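Local coordinates for WbbZ protein (Klebsiella pneumoniae subsp. pneumoniae NTUH-K2044, PDB 6X1L), which is functionally uncharacterised but, as a member of the polysaccharide pyruvyl transferase family, probably transfers pyruvyl groups to a polysaccharide, at residues Val37-Arg48 and Asp149-Tyr159. Residues are numbered along the deposited sequence; the frame is centred on the assembly and turned at random.
Sequences VIASATYDFFER and DMAFYLDLNKY
Ala-41 of the helix Val-37–Arg-48 comes so near the irregular chain Asp-149–Tyr-159 that its CA lies 4.3 Å from the CA of Leu-154. The nearest CA pairs advance together, Ile-38 with Ala-151 and Asp-44 with Asp-155, while the loop crosses the helix steeply. Alanine's lone methyl permits the closeness: its CB sits 3.2 Å from Met-150 O. That carbonyl accepts Tyr-153 N within a 3-10 turn, which an Asx turn at Asp-149 introduces; the Asp-149 carboxylate is also held by Arg-125 and His-229. The unbranched chain of Met-150 (here selenomethionine) bends at chi2 and chi3, crosses Ile-38 and Thr-42 at about right angles and brings CE to 3.6 Å from Phe-45 CB. A chi1 of 171°, which sets CG opposite the backbone N, lays the ring of Phe-45 alongside Tyr-153 in a T-shaped pair, its CD1 edge over one face of the tyrosine ring. Arg-48, salt-bridged to Asp-12, meets the edge of that same ring with NH2.

The protein has two parallel sheets, consistent with the two-domain GT-B clan of its family. The segment Asp-149–Tyr-159 belongs to the link from the last strand of the first sheet to the first strand of the second, and here it packs against a helix that follows a strand of the first.

Asp-44, whose two oxygens accept two partners each, holds the Asp-155–Tyr-159 part of this link. Its OD2 takes Tyr-159 OH at 2.8 Å on the syn side and Asp-155 N at 3.1 Å on the anti side, from opposite faces of the carboxylate. Lys-158, extended beyond CG, reaches OD1 from above that plane in a 2.8 Å salt bridge between NZ and OD1. Arg-207 of helix 203-218 also binds OD1, and these two cations probably stabilise the buried carboxylate as an anion. Branched Leu-154 covers the helix between, CD1 lying 4.1 Å from Ala-41 CB and beside Asp-44 OD2.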
loop_
_atom_site.group_PDB
_atom_site.type_symbol
_atom_site.label_atom_id
_atom_site.label_comp_id
_atom_site.label_asym_id
_atom_site.label_seq_id
_atom_site.Cartn_x
_atom_site.Cartn_y
_atom_site.Cartn_z
ATOM N N VAL A 37 -0.900 -9.008 5.814
ATOM C CA VAL A 37 -1.587 -10.163 5.244
ATOM C C VAL A 37 -2.131 -11.063 6.348
ATOM O O VAL A 37 -3.251 -11.579 6.251
ATOM C CB VAL A 37 -0.643 -10.934 4.303
ATOM C CG1 VAL A 37 -1.355 -12.129 3.709
ATOM C CG2 VAL A 37 -0.114 -10.006 3.204
ATOM N N ILE A 38 -1.349 -11.271 7.411
ATOM C CA ILE A 38 -1.827 -12.079 8.535
ATOM C C ILE A 38 -3.065 -11.443 9.148
ATOM O O ILE A 38 -4.042 -12.131 9.468
ATOM C CB ILE A 38 -0.715 -12.261 9.585
ATOM C CG1 ILE A 38 0.509 -12.922 8.955
ATOM C CG2 ILE A 38 -1.219 -13.105 10.764
ATOM C CD1 ILE A 38 1.630 -13.182 9.931
ATOM N N ALA A 39 -3.060 -10.115 9.284
ATOM C CA ALA A 39 -4.199 -9.436 9.887
ATOM C C ALA A 39 -5.426 -9.522 8.990
ATOM O O ALA A 39 -6.530 -9.816 9.465
ATOM C CB ALA A 39 -3.845 -7.986 10.199
ATOM N N SER A 40 -5.253 -9.262 7.688
ATOM C CA SER A 40 -6.359 -9.404 6.744
ATOM C C SER A 40 -7.015 -10.773 6.880
ATOM O O SER A 40 -8.238 -10.881 7.021
ATOM C CB SER A 40 -5.862 -9.198 5.309
ATOM O OG SER A 40 -5.165 -7.971 5.177
ATOM N N ALA A 41 -6.205 -11.832 6.836
ATOM C CA ALA A 41 -6.730 -13.189 6.964
ATOM C C ALA A 41 -7.364 -13.432 8.327
ATOM O O ALA A 41 -8.335 -14.189 8.433
ATOM C CB ALA A 41 -5.614 -14.202 6.716
ATOM N N THR A 42 -6.834 -12.808 9.378
ATOM C CA THR A 42 -7.453 -12.944 10.693
ATOM C C THR A 42 -8.815 -12.262 10.727
ATOM O O THR A 42 -9.760 -12.782 11.330
ATOM C CB THR A 42 -6.532 -12.373 11.769
ATOM O OG1 THR A 42 -5.254 -13.014 11.688
ATOM C CG2 THR A 42 -7.114 -12.617 13.153
ATOM N N TYR A 43 -8.944 -11.105 10.071
ATOM C CA TYR A 43 -10.250 -10.459 10.004
ATOM C C TYR A 43 -11.227 -11.293 9.186
ATOM O O TYR A 43 -12.408 -11.394 9.537
ATOM C CB TYR A 43 -10.109 -9.043 9.436
ATOM C CG TYR A 43 -9.294 -8.139 10.335
ATOM C CD1 TYR A 43 -9.574 -8.049 11.692
ATOM C CD2 TYR A 43 -8.225 -7.405 9.837
ATOM C CE1 TYR A 43 -8.829 -7.239 12.528
ATOM C CE2 TYR A 43 -7.468 -6.589 10.665
ATOM C CZ TYR A 43 -7.776 -6.511 12.009
ATOM O OH TYR A 43 -7.028 -5.703 12.836
ATOM N N ASP A 44 -10.754 -11.900 8.093
ATOM C CA ASP A 44 -11.593 -12.826 7.339
ATOM C C ASP A 44 -12.017 -14.003 8.208
ATOM O O ASP A 44 -13.162 -14.466 8.132
ATOM C CB ASP A 44 -10.842 -13.323 6.103
ATOM C CG ASP A 44 -10.529 -12.203 5.117
ATOM O OD1 ASP A 44 -11.006 -11.072 5.333
ATOM O OD2 ASP A 44 -9.804 -12.454 4.132
ATOM N N PHE A 45 -11.104 -14.495 9.044
ATOM C CA PHE A 45 -11.407 -15.632 9.908
ATOM C C PHE A 45 -12.457 -15.274 10.956
ATOM O O PHE A 45 -13.374 -16.061 11.216
ATOM C CB PHE A 45 -10.122 -16.122 10.570
ATOM C CG PHE A 45 -10.346 -17.153 11.645
ATOM C CD1 PHE A 45 -10.501 -18.486 11.319
ATOM C CD2 PHE A 45 -10.396 -16.783 12.976
ATOM C CE1 PHE A 45 -10.703 -19.436 12.306
ATOM C CE2 PHE A 45 -10.605 -17.726 13.961
ATOM C CZ PHE A 45 -10.755 -19.053 13.628
ATOM N N PHE A 46 -12.342 -14.092 11.567
ATOM C CA PHE A 46 -13.334 -13.664 12.548
ATOM C C PHE A 46 -14.714 -13.521 11.918
ATOM O O PHE A 46 -15.714 -13.979 12.483
ATOM C CB PHE A 46 -12.913 -12.337 13.181
ATOM C CG PHE A 46 -11.734 -12.448 14.103
ATOM C CD1 PHE A 46 -11.420 -13.651 14.709
ATOM C CD2 PHE A 46 -10.942 -11.341 14.370
ATOM C CE1 PHE A 46 -10.336 -13.753 15.562
ATOM C CE2 PHE A 46 -9.858 -11.434 15.221
ATOM C CZ PHE A 46 -9.554 -12.643 15.820
ATOM N N GLU A 47 -14.788 -12.883 10.749
ATOM C CA GLU A 47 -16.082 -12.649 10.120
ATOM C C GLU A 47 -16.734 -13.954 9.682
ATOM O O GLU A 47 -17.954 -14.114 9.798
ATOM C CB GLU A 47 -15.923 -11.701 8.929
ATOM C CG GLU A 47 -15.450 -10.305 9.306
ATOM C CD GLU A 47 -15.346 -9.377 8.105
ATOM O OE1 GLU A 47 -14.707 -8.309 8.225
ATOM O OE2 GLU A 47 -15.901 -9.718 7.039
ATOM N N ARG A 48 -15.938 -14.903 9.185
ATOM C CA ARG A 48 -16.514 -16.144 8.679
ATOM C C ARG A 48 -17.020 -17.037 9.805
ATOM O O ARG A 48 -17.920 -17.856 9.586
ATOM C CB ARG A 48 -15.487 -16.888 7.825
ATOM C CG ARG A 48 -16.089 -17.967 6.946
ATOM C CD ARG A 48 -15.615 -19.339 7.368
ATOM N NE ARG A 48 -14.177 -19.487 7.174
ATOM C CZ ARG A 48 -13.490 -20.579 7.491
ATOM N NH1 ARG A 48 -14.110 -21.625 8.020
ATOM N NH2 ARG A 48 -12.184 -20.624 7.277
ATOM N N ASP A 149 -0.245 -21.035 9.201
ATOM C CA ASP A 149 -0.251 -19.579 9.286
ATOM C C ASP A 149 -1.611 -19.040 8.862
ATOM O O ASP A 149 -2.286 -19.613 8.002
ATOM C CB ASP A 149 0.855 -18.998 8.400
ATOM C CG ASP A 149 0.906 -17.472 8.437
ATOM O OD1 ASP A 149 1.568 -16.909 9.338
ATOM O OD2 ASP A 149 0.288 -16.833 7.558
HETATM N N MSE A 150 -2.028 -17.946 9.494
HETATM C CA MSE A 150 -3.351 -17.375 9.241
HETATM C C MSE A 150 -3.590 -17.057 7.761
HETATM O O MSE A 150 -4.716 -17.189 7.273
HETATM C CB MSE A 150 -3.563 -16.102 10.067
HETATM C CG MSE A 150 -3.658 -16.316 11.568
HETATM SE SE MSE A 150 -5.073 -17.559 12.090
HETATM C CE MSE A 150 -6.632 -16.562 11.480
ATOM N N ALA A 151 -2.531 -16.662 7.045
ATOM C CA ALA A 151 -2.699 -16.229 5.658
ATOM C C ALA A 151 -3.310 -17.310 4.778
ATOM O O ALA A 151 -3.912 -16.989 3.750
ATOM C CB ALA A 151 -1.362 -15.775 5.070
ATOM N N PHE A 152 -3.196 -18.584 5.157
ATOM C CA PHE A 152 -3.890 -19.596 4.373
ATOM C C PHE A 152 -5.404 -19.498 4.524
ATOM O O PHE A 152 -6.130 -20.061 3.698
ATOM C CB PHE A 152 -3.368 -20.986 4.746
ATOM C CG PHE A 152 -1.917 -21.184 4.392
ATOM C CD1 PHE A 152 -1.548 -21.571 3.109
ATOM C CD2 PHE A 152 -0.922 -20.937 5.323
ATOM C CE1 PHE A 152 -0.216 -21.728 2.768
ATOM C CE2 PHE A 152 0.414 -21.097 4.992
ATOM C CZ PHE A 152 0.768 -21.492 3.711
ATOM N N TYR A 153 -5.892 -18.758 5.523
ATOM C CA TYR A 153 -7.317 -18.480 5.681
ATOM C C TYR A 153 -7.795 -17.297 4.847
ATOM O O TYR A 153 -8.972 -16.936 4.943
ATOM C CB TYR A 153 -7.655 -18.201 7.149
ATOM C CG TYR A 153 -7.887 -19.436 7.992
ATOM C CD1 TYR A 153 -9.151 -20.009 8.081
ATOM C CD2 TYR A 153 -6.849 -20.017 8.707
ATOM C CE1 TYR A 153 -9.374 -21.134 8.852
ATOM C CE2 TYR A 153 -7.062 -21.143 9.483
ATOM C CZ TYR A 153 -8.326 -21.695 9.550
ATOM O OH TYR A 153 -8.544 -22.816 10.318
ATOM N N LEU A 154 -6.922 -16.683 4.052
ATOM C CA LEU A 154 -7.300 -15.479 3.314
ATOM C C LEU A 154 -8.427 -15.778 2.333
ATOM O O LEU A 154 -8.338 -16.709 1.529
ATOM C CB LEU A 154 -6.082 -14.923 2.577
ATOM C CG LEU A 154 -6.180 -13.517 1.975
ATOM C CD1 LEU A 154 -6.208 -12.464 3.070
ATOM C CD2 LEU A 154 -5.012 -13.286 1.031
ATOM N N ASP A 155 -9.497 -14.984 2.405
ATOM C CA ASP A 155 -10.621 -15.093 1.473
ATOM C C ASP A 155 -10.206 -14.454 0.149
ATOM O O ASP A 155 -10.577 -13.326 -0.184
ATOM C CB ASP A 155 -11.864 -14.436 2.059
ATOM C CG ASP A 155 -13.092 -14.636 1.197
ATOM O OD1 ASP A 155 -13.021 -15.425 0.230
ATOM O OD2 ASP A 155 -14.127 -14.000 1.485
ATOM N N LEU A 156 -9.456 -15.230 -0.638
ATOM C CA LEU A 156 -8.632 -14.680 -1.710
ATOM C C LEU A 156 -9.443 -13.936 -2.767
ATOM O O LEU A 156 -8.963 -12.944 -3.325
ATOM C CB LEU A 156 -7.828 -15.807 -2.359
ATOM C CG LEU A 156 -6.794 -15.444 -3.425
ATOM C CD1 LEU A 156 -5.720 -14.540 -2.841
ATOM C CD2 LEU A 156 -6.179 -16.706 -4.007
ATOM N N ASN A 157 -10.666 -14.381 -3.052
ATOM C CA ASN A 157 -11.369 -13.865 -4.221
ATOM C C ASN A 157 -11.804 -12.414 -4.069
ATOM O O ASN A 157 -12.079 -11.757 -5.081
ATOM C CB ASN A 157 -12.576 -14.746 -4.537
ATOM C CG ASN A 157 -12.178 -16.057 -5.183
ATOM O OD1 ASN A 157 -11.778 -16.999 -4.502
ATOM N ND2 ASN A 157 -12.278 -16.121 -6.506
ATOM N N LYS A 158 -11.868 -11.887 -2.849
ATOM C CA LYS A 158 -12.227 -10.487 -2.677
ATOM C C LYS A 158 -11.022 -9.557 -2.742
ATOM O O LYS A 158 -11.194 -8.336 -2.664
ATOM C CB LYS A 158 -12.980 -10.279 -1.360
ATOM C CG LYS A 158 -12.148 -10.449 -0.113
ATOM C CD LYS A 158 -13.011 -10.229 1.118
ATOM C CE LYS A 158 -12.215 -10.416 2.394
ATOM N NZ LYS A 158 -13.064 -10.207 3.595
ATOM N N TYR A 159 -9.816 -10.102 -2.897
ATOM C CA TYR A 159 -8.601 -9.315 -3.057
ATOM C C TYR A 159 -8.105 -9.263 -4.496
ATOM O O TYR A 159 -7.256 -8.423 -4.811
ATOM C CB TYR A 159 -7.482 -9.881 -2.173
ATOM C CG TYR A 159 -7.808 -9.921 -0.700
ATOM C CD1 TYR A 159 -8.496 -11.001 -0.147
ATOM C CD2 TYR A 159 -7.415 -8.894 0.146
ATOM C CE1 TYR A 159 -8.797 -11.043 1.197
ATOM C CE2 TYR A 159 -7.707 -8.930 1.502
ATOM C CZ TYR A 159 -8.398 -10.010 2.020
ATOM O OH TYR A 159 -8.701 -10.054 3.364
#